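Local coordinates for galacto-N-biose/lacto-N-biose I transporter substrate-binding protein (Bifidobacterium longum, PDB 2Z8F) that binds galacto-N-biose and lacto-N-biose type sugars, here captured with lacto-N-tetraose, and presumably hands them to its ABC transporter for uptake, at residues T227-W231 with D232-D236; A250-E253 with A254-M258; A272-G275 with D276-N280. One frame throughout, in Å; residues are numbered along the deposited sequence.

Interaction 1: residues T227-W231 with D232-D236; sequences TNPRW and DPSFD. With NAG (2-acetamido-2-deoxy-beta-D-glucopyranose), chain C; GAL (beta-D-galactopyranose), chain B.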
ATOM      1  N   THR A 227      16.474  10.016   6.623  1.00 21.23           N
ATOM      2  CA  THR A 227      16.206   8.834   7.443  1.00 21.32           C
ATOM      3  C   THR A 227      15.026   9.005   8.415  1.00 21.89           C
ATOM      4  O   THR A 227      14.822   8.164   9.299  1.00 22.35           O
ATOM      5  CB  THR A 227      17.453   8.423   8.243  1.00 22.22           C
ATOM      6  OG1 THR A 227      17.882   9.521   9.060  1.00 23.40           O
ATOM      7  CG2 THR A 227      18.573   8.003   7.296  1.00 22.02           C
ATOM      8  N   ASN A 228      14.254  10.078   8.240  1.00 22.15           N
ATOM      9  CA  ASN A 228      13.085  10.324   9.088  1.00 22.02           C
ATOM     10  C   ASN A 228      12.020   9.258   8.838  1.00 22.88           C
ATOM     11  O   ASN A 228      11.794   8.889   7.683  1.00 22.65           O
ATOM     12  CB  ASN A 228      12.488  11.705   8.812  1.00 22.92           C
ATOM     13  CG  ASN A 228      13.506  12.825   8.924  1.00 24.00           C
ATOM     14  OD1 ASN A 228      13.729  13.558   7.958  1.00 27.60           O
ATOM     15  ND2 ASN A 228      14.143  12.951  10.098  1.00 24.07           N
ATOM     16  N   PRO A 229      11.389   8.736   9.904  1.00 22.19           N
ATOM     17  CA  PRO A 229      10.271   7.809   9.722  1.00 21.98           C
ATOM     18  C   PRO A 229       9.148   8.500   8.944  1.00 21.85           C
ATOM     19  O   PRO A 229       8.879   9.686   9.175  1.00 21.73           O
ATOM     20  CB  PRO A 229       9.845   7.492  11.167  1.00 22.83           C
ATOM     21  CG  PRO A 229      11.099   7.732  11.961  1.00 21.89           C
ATOM     22  CD  PRO A 229      11.710   8.934  11.335  1.00 22.99           C
ATOM     23  N   ARG A 230       8.529   7.788   8.001  1.00 21.03           N
ATOM     24  CA  ARG A 230       7.546   8.387   7.080  1.00 21.20           C
ATOM     25  C   ARG A 230       6.407   9.100   7.813  1.00 22.04           C
ATOM     26  O   ARG A 230       5.905  10.147   7.368  1.00 21.34           O
ATOM     27  CB  ARG A 230       6.954   7.265   6.208  1.00 20.84           C
ATOM     28  CG  ARG A 230       5.815   7.678   5.271  1.00 18.47           C
ATOM     29  CD  ARG A 230       6.248   8.728   4.265  1.00 18.58           C
ATOM     30  NE  ARG A 230       5.160   9.122   3.383  1.00 19.31           N
ATOM     31  CZ  ARG A 230       4.231  10.019   3.680  1.00 21.91           C
ATOM     32  NH1 ARG A 230       4.238  10.636   4.864  1.00 22.05           N
ATOM     33  NH2 ARG A 230       3.295  10.295   2.792  1.00 20.50           N
ATOM     34  N   TRP A 231       5.999   8.500   8.919  1.00 23.45           N
ATOM     35  CA  TRP A 231       4.792   8.946   9.614  1.00 24.86           C
ATOM     36  C   TRP A 231       5.089   9.884  10.774  1.00 26.77           C
ATOM     37  O   TRP A 231       4.166  10.299  11.480  1.00 28.18           O
ATOM     38  CB  TRP A 231       3.899   7.741   9.969  1.00 24.89           C
ATOM     39  CG  TRP A 231       3.627   6.939   8.701  1.00 24.60           C
ATOM     40  CD1 TRP A 231       4.161   5.728   8.370  1.00 24.64           C
ATOM     41  CD2 TRP A 231       2.842   7.359   7.566  1.00 24.38           C
ATOM     42  NE1 TRP A 231       3.752   5.360   7.106  1.00 23.51           N
ATOM     43  CE2 TRP A 231       2.936   6.337   6.592  1.00 24.78           C
ATOM     44  CE3 TRP A 231       2.075   8.499   7.279  1.00 25.43           C
ATOM     45  CZ2 TRP A 231       2.288   6.414   5.348  1.00 23.89           C
ATOM     46  CZ3 TRP A 231       1.420   8.578   6.050  1.00 24.52           C
ATOM     47  CH2 TRP A 231       1.533   7.536   5.099  1.00 25.77           C
ATOM     48  N   ASP A 232       6.361  10.245  10.933  1.00 27.49           N
ATOM     49  CA  ASP A 232       6.790  11.242  11.934  1.00 28.80           C
ATOM     50  C   ASP A 232       6.708  12.680  11.416  1.00 28.48           C
ATOM     51  O   ASP A 232       6.907  12.934  10.231  1.00 27.71           O
ATOM     52  CB  ASP A 232       8.222  10.942  12.390  1.00 29.61           C
ATOM     53  CG  ASP A 232       8.281   9.844  13.433  1.00 33.53           C
ATOM     54  OD1 ASP A 232       7.210   9.303  13.809  1.00 38.26           O
ATOM     55  OD2 ASP A 232       9.401   9.521  13.888  1.00 37.94           O
ATOM     56  N   PRO A 233       6.432  13.655  12.316  1.00 28.00           N
ATOM     57  CA  PRO A 233       6.451  15.060  11.910  1.00 28.11           C
ATOM     58  C   PRO A 233       7.746  15.519  11.229  1.00 27.13           C
ATOM     59  O   PRO A 233       7.720  16.456  10.429  1.00 27.61           O
ATOM     60  CB  PRO A 233       6.249  15.814  13.246  1.00 27.98           C
ATOM     61  CG  PRO A 233       5.524  14.831  14.106  1.00 27.99           C
ATOM     62  CD  PRO A 233       6.030  13.480  13.724  1.00 28.95           C
ATOM     63  N   SER A 234       8.868  14.872  11.551  1.00 26.99           N
ATOM     64  CA  SER A 234      10.150  15.175  10.913  1.00 26.25           C
ATOM     65  C   SER A 234      10.100  14.907   9.392  1.00 25.14           C
ATOM     66  O   SER A 234      10.733  15.618   8.606  1.00 24.99           O
ATOM     67  CB  SER A 234      11.282  14.392  11.573  1.00 26.57           C
ATOM     68  OG  SER A 234      11.058  12.993  11.494  1.00 25.91           O
ATOM     69  N   PHE A 235       9.306  13.919   8.971  1.00 24.88           N
ATOM     70  CA  PHE A 235       9.138  13.690   7.532  1.00 23.99           C
ATOM     71  C   PHE A 235       8.396  14.862   6.868  1.00 23.74           C
ATOM     72  O   PHE A 235       8.867  15.426   5.878  1.00 23.65           O
ATOM     73  CB  PHE A 235       8.449  12.347   7.262  1.00 23.29           C
ATOM     74  CG  PHE A 235       8.434  11.956   5.800  1.00 22.10           C
ATOM     75  CD1 PHE A 235       9.444  11.163   5.280  1.00 23.42           C
ATOM     76  CD2 PHE A 235       7.422  12.402   4.953  1.00 22.78           C
ATOM     77  CE1 PHE A 235       9.434  10.797   3.950  1.00 20.82           C
ATOM     78  CE2 PHE A 235       7.419  12.045   3.605  1.00 22.45           C
ATOM     79  CZ  PHE A 235       8.445  11.242   3.119  1.00 21.82           C
ATOM     80  N   ASP A 236       7.254  15.259   7.437  1.00 24.68           N
ATOM     81  CA  ASP A 236       6.520  16.418   6.922  1.00 25.78           C
ATOM     82  C   ASP A 236       7.407  17.657   6.856  1.00 25.19           C
ATOM     83  O   ASP A 236       7.434  18.353   5.838  1.00 24.97           O
ATOM     84  CB  ASP A 236       5.277  16.707   7.779  1.00 25.96           C
ATOM     85  CG  ASP A 236       4.237  15.600   7.714  1.00 29.34           C
ATOM     86  OD1 ASP A 236       4.501  14.536   7.113  1.00 31.50           O
ATOM     87  OD2 ASP A 236       3.135  15.802   8.271  1.00 34.52           O
TER
HETATM   88  C1  NAG C   3       0.548   2.197   6.696  1.00 17.18           C
HETATM   89  C2  NAG C   3      -0.495   1.576   5.765  1.00 15.61           C
HETATM   90  C3  NAG C   3      -1.218   2.584   4.859  1.00 15.90           C
HETATM   91  C4  NAG C   3      -1.678   3.810   5.699  1.00 16.84           C
HETATM   92  C5  NAG C   3      -0.457   4.337   6.462  1.00 17.88           C
HETATM   93  C6  NAG C   3      -0.766   5.642   7.203  1.00 21.08           C
HETATM   94  C7  NAG C   3      -0.296  -0.683   4.944  1.00 16.02           C
HETATM   95  C8  NAG C   3       0.462  -1.635   4.059  1.00 16.90           C
HETATM   96  N2  NAG C   3       0.182   0.549   4.951  1.00 16.83           N
HETATM   97  O3  NAG C   3      -2.268   1.793   4.321  1.00 15.72           O
HETATM   98  O4  NAG C   3      -2.136   4.812   4.827  1.00 19.40           O
HETATM   99  O5  NAG C   3      -0.032   3.317   7.350  1.00 18.68           O
HETATM  100  O6  NAG C   3      -1.707   5.369   8.211  1.00 21.50           O
HETATM  101  O7  NAG C   3      -1.287  -1.085   5.555  1.00 17.59           O
HETATM  102  C1  GAL B   2       3.517   0.022  10.036  1.00 22.12           C
HETATM  103  C2  GAL B   2       2.326   0.029   9.064  1.00 19.52           C
HETATM  104  C3  GAL B   2       2.157   1.344   8.315  1.00 17.69           C
HETATM  105  C4  GAL B   2       2.222   2.535   9.277  1.00 20.80           C
HETATM  106  C5  GAL B   2       3.475   2.422  10.150  1.00 22.18           C
HETATM  107  C6  GAL B   2       3.552   3.520  11.209  1.00 24.46           C
HETATM  108  O2  GAL B   2       2.520  -1.026   8.157  1.00 21.11           O
HETATM  109  O3  GAL B   2       0.908   1.179   7.641  1.00 18.45           O
HETATM  110  O4  GAL B   2       1.092   2.429  10.104  1.00 22.10           O
HETATM  111  O5  GAL B   2       3.479   1.188  10.826  1.00 22.28           O
HETATM  112  O6  GAL B   2       4.752   3.301  11.958  1.00 26.92           O
HETATM  113  O   HOH W   1      13.911  11.770  12.470  1.00 41.41           O
HETATM  114  O   HOH W   2       3.938  11.977   7.946  1.00 29.37           O
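Arg230 lays its CD over the face of the Phe235 ring, 3.6 Å from the ring centroid in a CH-pi contact, where a type I beta turn, Pro229 to Asp232, runs into helix 233-240. CG anti to the backbone N (chi1 175°) and a bend at the next bond bring the guanidinium over the same ring, the two planes only 11° apart, with CE2 of Phe235 beneath one face near the rim. Trp231 CH2 sits over the centre of the opposite face, so that the guanidinium is held between the phenyl and the indole. On its far side Trp231 offers the indole to the glycan: CZ2 lies 3.6 Å from C5 of NAG, and CD1 lies 3.6 Å from C6 of the chain B galactose, which approaches obliquely. An indole laid against sugar carbons is a familiar device of carbohydrate-binding proteins.

The turn is closed by Asp232 N donating to Pro229 O (3.1 Å) from above the carbonyl plane. Asp232 also fits closely against the proline ring, its OD2 3.1 Å from Pro229 CG. In the second shell, Glu253 takes Arg230 NE in a salt bridge and Glu177 accepts from Trp231 NE1, while the carboxylate of Asp176 receives the backbone N of both residues. These bonds limit how these groups can turn. One water, in plane at the guanidinium edge, donates to Arg230 O and to Asp236 OD1; a second accepts from Asn228 ND2 at 2.7 Å and lies 3.3 Å from Ser234 OG.

Interaction 2: residues A250-E253 with A254-M258; sequences AAWE and APLFM. With GAL (beta-D-galactopyranose), chain D.
Phe257 N gives Glu253 O a short, straight hydrogen bond, 2.7 Å and 174°, and a longer one, 3.3 Å, runs from Ala254 N to Ala251 O. The extended side chain of Glu253 (chi2 -174°) brings its buried carboxylate to Ala250: OE2 receives Ala250 N at 2.8 Å from above the carboxylate plane, while OE1 is salt-bridged to Arg230, which probably keeps the group ionised. Residues 251-253 join strand 246-250 to helix 254-261, and this strand-to-helix junction carries part of the sugar pocket. Trp252 lies at the bend, its NE1 bonded to Asp287 O. Ala250 CB backs one indole face; the opposite face receives the chain D galactose, with C1 3.8 Å from CZ2. At the edge of the indole, near its plane, Leu256 CD1 comes 4.1 Å from CE3, and the same methyl lies 4.0 Å from galactose O6. With an alanine in place of Trp252 the galactose is likely to lose the flat surface under its C1, and a gap would probably open beside Leu256 CD1. Phe257 points its ring elsewhere, meeting Phe135 and Trp269 edge-to-face.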
ATOM      1  N   ALA A 250       4.173   5.198  -2.470  1.00 15.92           N
ATOM      2  CA  ALA A 250       3.002   4.435  -2.946  1.00 16.66           C
ATOM      3  C   ALA A 250       2.028   5.414  -3.611  1.00 17.16           C
ATOM      4  O   ALA A 250       1.902   6.543  -3.166  1.00 17.83           O
ATOM      5  CB  ALA A 250       2.327   3.675  -1.794  1.00 17.34           C
ATOM      6  N   ALA A 251       1.368   5.005  -4.690  1.00 17.29           N
ATOM      7  CA  ALA A 251       0.475   5.929  -5.416  1.00 16.51           C
ATOM      8  C   ALA A 251      -0.610   6.565  -4.502  1.00 16.17           C
ATOM      9  O   ALA A 251      -0.956   7.755  -4.685  1.00 17.83           O
ATOM     10  CB  ALA A 251      -0.167   5.241  -6.660  1.00 16.13           C
ATOM     11  N   TRP A 252      -1.084   5.818  -3.502  1.00 15.66           N
ATOM     12  CA  TRP A 252      -2.149   6.323  -2.598  1.00 16.19           C
ATOM     13  C   TRP A 252      -1.634   7.429  -1.666  1.00 16.84           C
ATOM     14  O   TRP A 252      -2.445   8.079  -0.950  1.00 16.29           O
ATOM     15  CB  TRP A 252      -2.872   5.203  -1.812  1.00 16.44           C
ATOM     16  CG  TRP A 252      -1.934   4.185  -1.209  1.00 15.09           C
ATOM     17  CD1 TRP A 252      -1.676   2.928  -1.700  1.00 16.21           C
ATOM     18  CD2 TRP A 252      -1.126   4.333  -0.037  1.00 16.61           C
ATOM     19  NE1 TRP A 252      -0.740   2.286  -0.908  1.00 16.77           N
ATOM     20  CE2 TRP A 252      -0.383   3.128   0.117  1.00 17.63           C
ATOM     21  CE3 TRP A 252      -0.930   5.384   0.900  1.00 16.06           C
ATOM     22  CZ2 TRP A 252       0.526   2.929   1.171  1.00 16.28           C
ATOM     23  CZ3 TRP A 252      -0.024   5.182   1.948  1.00 15.93           C
ATOM     24  CH2 TRP A 252       0.692   3.961   2.080  1.00 17.28           C
ATOM     25  N   GLU A 253      -0.321   7.664  -1.664  1.00 16.90           N
ATOM     26  CA  GLU A 253       0.252   8.781  -0.887  1.00 16.70           C
ATOM     27  C   GLU A 253      -0.083  10.172  -1.416  1.00 16.81           C
ATOM     28  O   GLU A 253       0.157  11.154  -0.706  1.00 18.22           O
ATOM     29  CB  GLU A 253       1.789   8.667  -0.737  1.00 16.82           C
ATOM     30  CG  GLU A 253       2.230   7.481   0.114  1.00 16.57           C
ATOM     31  CD  GLU A 253       3.729   7.502   0.358  1.00 18.62           C
ATOM     32  OE1 GLU A 253       4.259   8.541   0.817  1.00 18.95           O
ATOM     33  OE2 GLU A 253       4.394   6.471   0.063  1.00 19.48           O
ATOM     34  N   ALA A 254      -0.607  10.301  -2.635  1.00 17.29           N
ATOM     35  CA  ALA A 254      -0.597  11.613  -3.281  1.00 17.07           C
ATOM     36  C   ALA A 254      -1.251  12.702  -2.410  1.00 17.56           C
ATOM     37  O   ALA A 254      -0.594  13.702  -2.121  1.00 18.01           O
ATOM     38  CB  ALA A 254      -1.228  11.557  -4.687  1.00 17.92           C
ATOM     39  N   PRO A 255      -2.515  12.508  -2.009  1.00 17.94           N
ATOM     40  CA  PRO A 255      -3.121  13.609  -1.223  1.00 18.77           C
ATOM     41  C   PRO A 255      -2.500  13.753   0.155  1.00 19.61           C
ATOM     42  O   PRO A 255      -2.461  14.861   0.722  1.00 20.39           O
ATOM     43  CB  PRO A 255      -4.578  13.181  -1.094  1.00 19.60           C
ATOM     44  CG  PRO A 255      -4.545  11.660  -1.193  1.00 19.13           C
ATOM     45  CD  PRO A 255      -3.453  11.382  -2.207  1.00 18.60           C
ATOM     46  N   LEU A 256      -2.012  12.651   0.709  1.00 18.33           N
ATOM     47  CA  LEU A 256      -1.330  12.685   2.006  1.00 18.75           C
ATOM     48  C   LEU A 256      -0.068  13.536   1.952  1.00 19.92           C
ATOM     49  O   LEU A 256       0.191  14.378   2.824  1.00 20.22           O
ATOM     50  CB  LEU A 256      -1.007  11.257   2.448  1.00 18.65           C
ATOM     51  CG  LEU A 256      -2.160  10.231   2.428  1.00 19.76           C
ATOM     52  CD1 LEU A 256      -1.644   8.884   2.956  1.00 18.12           C
ATOM     53  CD2 LEU A 256      -3.393  10.689   3.231  1.00 20.24           C
ATOM     54  N   PHE A 257       0.732  13.282   0.914  1.00 19.38           N
ATOM     55  CA  PHE A 257       1.940  14.016   0.642  1.00 20.33           C
ATOM     56  C   PHE A 257       1.653  15.502   0.426  1.00 21.16           C
ATOM     57  O   PHE A 257       2.384  16.367   0.949  1.00 20.93           O
ATOM     58  CB  PHE A 257       2.630  13.379  -0.580  1.00 20.15           C
ATOM     59  CG  PHE A 257       4.056  13.818  -0.779  1.00 20.94           C
ATOM     60  CD1 PHE A 257       5.107  13.088  -0.197  1.00 22.77           C
ATOM     61  CD2 PHE A 257       4.352  14.929  -1.562  1.00 22.73           C
ATOM     62  CE1 PHE A 257       6.442  13.499  -0.397  1.00 23.64           C
ATOM     63  CE2 PHE A 257       5.674  15.351  -1.760  1.00 20.60           C
ATOM     64  CZ  PHE A 257       6.712  14.631  -1.184  1.00 21.24           C
ATOM     65  N   MET A 258       0.576  15.794  -0.306  1.00 21.35           N
ATOM     66  CA  MET A 258       0.164  17.173  -0.589  1.00 22.54           C
ATOM     67  C   MET A 258      -0.131  17.894   0.701  1.00 23.74           C
ATOM     68  O   MET A 258       0.409  18.975   0.935  1.00 24.15           O
ATOM     69  CB  MET A 258      -1.080  17.193  -1.462  1.00 23.02           C
ATOM     70  CG  MET A 258      -0.765  16.956  -2.923  1.00 23.87           C
ATOM     71  SD  MET A 258      -2.239  16.666  -3.904  1.00 27.72           S
ATOM     72  CE  MET A 258      -3.184  18.133  -3.414  1.00 25.34           C
TER
HETATM   73  C1  GAL D   4      -2.758   2.231   3.042  1.00 14.68           C
HETATM   74  C2  GAL D   4      -3.426   1.028   2.382  1.00 16.01           C
HETATM   75  C3  GAL D   4      -4.091   1.478   1.092  1.00 15.43           C
HETATM   76  C4  GAL D   4      -5.058   2.647   1.367  1.00 16.11           C
HETATM   77  C5  GAL D   4      -4.319   3.791   2.067  1.00 15.38           C
HETATM   78  C6  GAL D   4      -5.248   4.930   2.486  1.00 15.13           C
HETATM   79  O2  GAL D   4      -2.425   0.071   2.067  1.00 17.22           O
HETATM   80  O3  GAL D   4      -4.757   0.371   0.547  1.00 15.59           O
HETATM   81  O4  GAL D   4      -6.097   2.123   2.147  1.00 15.61           O
HETATM   82  O5  GAL D   4      -3.695   3.303   3.251  1.00 15.28           O
HETATM   83  O6  GAL D   4      -4.472   6.059   2.832  1.00 16.87           O

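Interaction 3: residues A272-G275 with D276-N280; sequences AQLG and DWFGN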
ATOM      1  N   ALA A 272       6.821  10.415 -11.566  1.00 17.89           N
ATOM      2  CA  ALA A 272       7.527   9.623 -12.594  1.00 17.43           C
ATOM      3  C   ALA A 272       7.401   8.140 -12.229  1.00 17.98           C
ATOM      4  O   ALA A 272       7.212   7.788 -11.077  1.00 17.63           O
ATOM      5  CB  ALA A 272       8.979  10.006 -12.619  1.00 17.97           C
ATOM      6  N   GLN A 273       7.529   7.262 -13.227  1.00 17.61           N
ATOM      7  CA  GLN A 273       7.714   5.842 -12.951  1.00 18.91           C
ATOM      8  C   GLN A 273       9.046   5.618 -12.233  1.00 18.88           C
ATOM      9  O   GLN A 273       9.974   6.399 -12.406  1.00 19.61           O
ATOM     10  CB  GLN A 273       7.732   5.067 -14.265  1.00 18.30           C
ATOM     11  CG  GLN A 273       6.447   5.199 -15.087  1.00 20.66           C
ATOM     12  CD  GLN A 273       5.208   4.785 -14.315  1.00 21.74           C
ATOM     13  OE1 GLN A 273       5.141   3.676 -13.763  1.00 24.28           O
ATOM     14  NE2 GLN A 273       4.210   5.673 -14.266  1.00 19.72           N
ATOM     15  N   LEU A 274       9.125   4.564 -11.414  1.00 19.03           N
ATOM     16  CA  LEU A 274      10.398   4.182 -10.825  1.00 20.15           C
ATOM     17  C   LEU A 274      11.429   3.956 -11.908  1.00 20.14           C
ATOM     18  O   LEU A 274      11.119   3.337 -12.930  1.00 21.05           O
ATOM     19  CB  LEU A 274      10.241   2.871 -10.081  1.00 20.33           C
ATOM     20  CG  LEU A 274       9.428   2.842  -8.798  1.00 22.35           C
ATOM     21  CD1 LEU A 274       9.565   1.430  -8.273  1.00 21.74           C
ATOM     22  CD2 LEU A 274       9.989   3.831  -7.805  1.00 20.17           C
ATOM     23  N   GLY A 275      12.643   4.428 -11.667  1.00 20.39           N
ATOM     24  CA  GLY A 275      13.772   4.106 -12.522  1.00 20.78           C
ATOM     25  C   GLY A 275      14.193   2.680 -12.238  1.00 19.98           C
ATOM     26  O   GLY A 275      13.610   1.993 -11.383  1.00 20.33           O
ATOM     27  N   ASP A 276      15.227   2.243 -12.950  1.00 20.22           N
ATOM     28  CA  ASP A 276      15.740   0.896 -12.774  1.00 20.51           C
ATOM     29  C   ASP A 276      16.763   0.887 -11.635  1.00 20.18           C
ATOM     30  O   ASP A 276      17.958   0.606 -11.838  1.00 21.09           O
ATOM     31  CB  ASP A 276      16.328   0.399 -14.095  1.00 20.73           C
ATOM     32  CG  ASP A 276      16.690  -1.059 -14.048  1.00 23.07           C
ATOM     33  OD1 ASP A 276      16.180  -1.765 -13.170  1.00 27.20           O
ATOM     34  OD2 ASP A 276      17.506  -1.498 -14.889  1.00 23.66           O
ATOM     35  N   TRP A 277      16.292   1.226 -10.435  1.00 17.85           N
ATOM     36  CA  TRP A 277      17.201   1.428  -9.300  1.00 18.00           C
ATOM     37  C   TRP A 277      17.312   0.250  -8.341  1.00 17.38           C
ATOM     38  O   TRP A 277      18.216   0.239  -7.481  1.00 17.04           O
ATOM     39  CB  TRP A 277      16.811   2.688  -8.489  1.00 18.01           C
ATOM     40  CG  TRP A 277      16.582   3.887  -9.341  1.00 17.37           C
ATOM     41  CD1 TRP A 277      17.294   4.266 -10.446  1.00 17.58           C
ATOM     42  CD2 TRP A 277      15.570   4.884  -9.152  1.00 17.27           C
ATOM     43  NE1 TRP A 277      16.760   5.417 -10.983  1.00 17.57           N
ATOM     44  CE2 TRP A 277      15.711   5.825 -10.194  1.00 18.85           C
ATOM     45  CE3 TRP A 277      14.536   5.054  -8.214  1.00 19.37           C
ATOM     46  CZ2 TRP A 277      14.860   6.934 -10.329  1.00 19.12           C
ATOM     47  CZ3 TRP A 277      13.681   6.166  -8.358  1.00 18.23           C
ATOM     48  CH2 TRP A 277      13.851   7.080  -9.407  1.00 18.61           C
ATOM     49  N   PHE A 278      16.400  -0.718  -8.489  1.00 17.71           N
ATOM     50  CA  PHE A 278      16.172  -1.762  -7.498  1.00 17.83           C
ATOM     51  C   PHE A 278      16.310  -3.163  -8.061  1.00 17.98           C
ATOM     52  O   PHE A 278      15.817  -4.117  -7.465  1.00 18.02           O
ATOM     53  CB  PHE A 278      14.761  -1.598  -6.872  1.00 17.98           C
ATOM     54  CG  PHE A 278      14.459  -0.188  -6.431  1.00 18.15           C
ATOM     55  CD1 PHE A 278      14.989   0.311  -5.238  1.00 19.09           C
ATOM     56  CD2 PHE A 278      13.644   0.636  -7.208  1.00 17.71           C
ATOM     57  CE1 PHE A 278      14.727   1.618  -4.831  1.00 17.97           C
ATOM     58  CE2 PHE A 278      13.389   1.952  -6.830  1.00 19.08           C
ATOM     59  CZ  PHE A 278      13.931   2.447  -5.634  1.00 18.13           C
ATOM     60  N   GLY A 279      16.991  -3.285  -9.211  1.00 17.19           N
ATOM     61  CA  GLY A 279      16.986  -4.583  -9.925  1.00 19.06           C
ATOM     62  C   GLY A 279      15.606  -4.938 -10.469  1.00 19.42           C
ATOM     63  O   GLY A 279      15.331  -6.114 -10.775  1.00 20.59           O
ATOM     64  N   ASN A 280      14.741  -3.919 -10.582  1.00 20.11           N
ATOM     65  CA  ASN A 280      13.321  -4.094 -10.899  1.00 20.04           C
ATOM     66  C   ASN A 280      13.029  -4.243 -12.397  1.00 22.02           C
ATOM     67  O   ASN A 280      11.912  -4.604 -12.770  1.00 21.50           O
ATOM     68  CB  ASN A 280      12.475  -2.953 -10.293  1.00 19.72           C
ATOM     69  CG  ASN A 280      13.050  -1.572 -10.563  1.00 19.23           C
ATOM     70  OD1 ASN A 280      14.225  -1.292 -10.278  1.00 19.57           O
ATOM     71  ND2 ASN A 280      12.216  -0.687 -11.103  1.00 16.31           N
TER
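Gly275 O is gripped by two donors from the residues that follow it. Asn280 ND2 reaches it at 3.0 Å with an angle of 164°, and the oxygen lies in the amide plane of the asparagine; Trp277 N adds a weak, bent bond of 2.9 Å that makes Asp276 the centre of an inverse gamma turn. The Asn280 side chain works at both ends, since its OD1 accepts Phe278 N at 2.9 Å while ND2 also bonds to Lys283 O. A chi1 of 48° aims the amide back at the turn; bonded at both ends, it is held against rotation and ties Gly275 to Phe278.

The turn also folds Trp277 back over the glycine. Gly275 CA sits over the five-membered ring, 3.7 Å from its centroid, in a CH-pi contact, and Gly275 N approaches the same face nearer the rim. A beta carbon at this position would run into NE1, so the close fit depends on the missing side chain. Next in line, Trp277 CB covers the centre of one face of Phe278, whose CZ meets the indole edge in plane. Leu274 completes the cluster, crossing Phe278 at about a right angle with CD2 4.0 Å from CE2.

This apolar cluster is set among several elements of the fold: Phe215 of helix 207-221 lies nearly parallel to Trp277 and meets Phe278 edge-to-face, Tyr134 of strand 132-137 meets the indole edge-to-face, and Leu274 and Phe278 both rest on Leu185 of helix 178-187 and Val248 of strand 246-250.

Overall arrangement
The three contacts follow one another along the chain, neither nesting nor crossing. Interaction 1 closes the end of the loop between helices 207-221 and 233-240; interaction 2 then closes the passage from strand 246-250 into helix 254-261, and interaction 3 the turn leaving strand 269-273. The first two meet in space through the Arg230-Glu253 salt bridge and the packing of Trp231 on Trp252 and Leu256, bringing together these three residues of one glycan pocket. Interaction 3 touches neither, its nearest atoms lying about 8 Å from interaction 2 and about 13 Å from interaction 1. Strands 246-250 and 269-273, which lead into interactions 2 and 3, flank strand 132-137 in one antiparallel sheet.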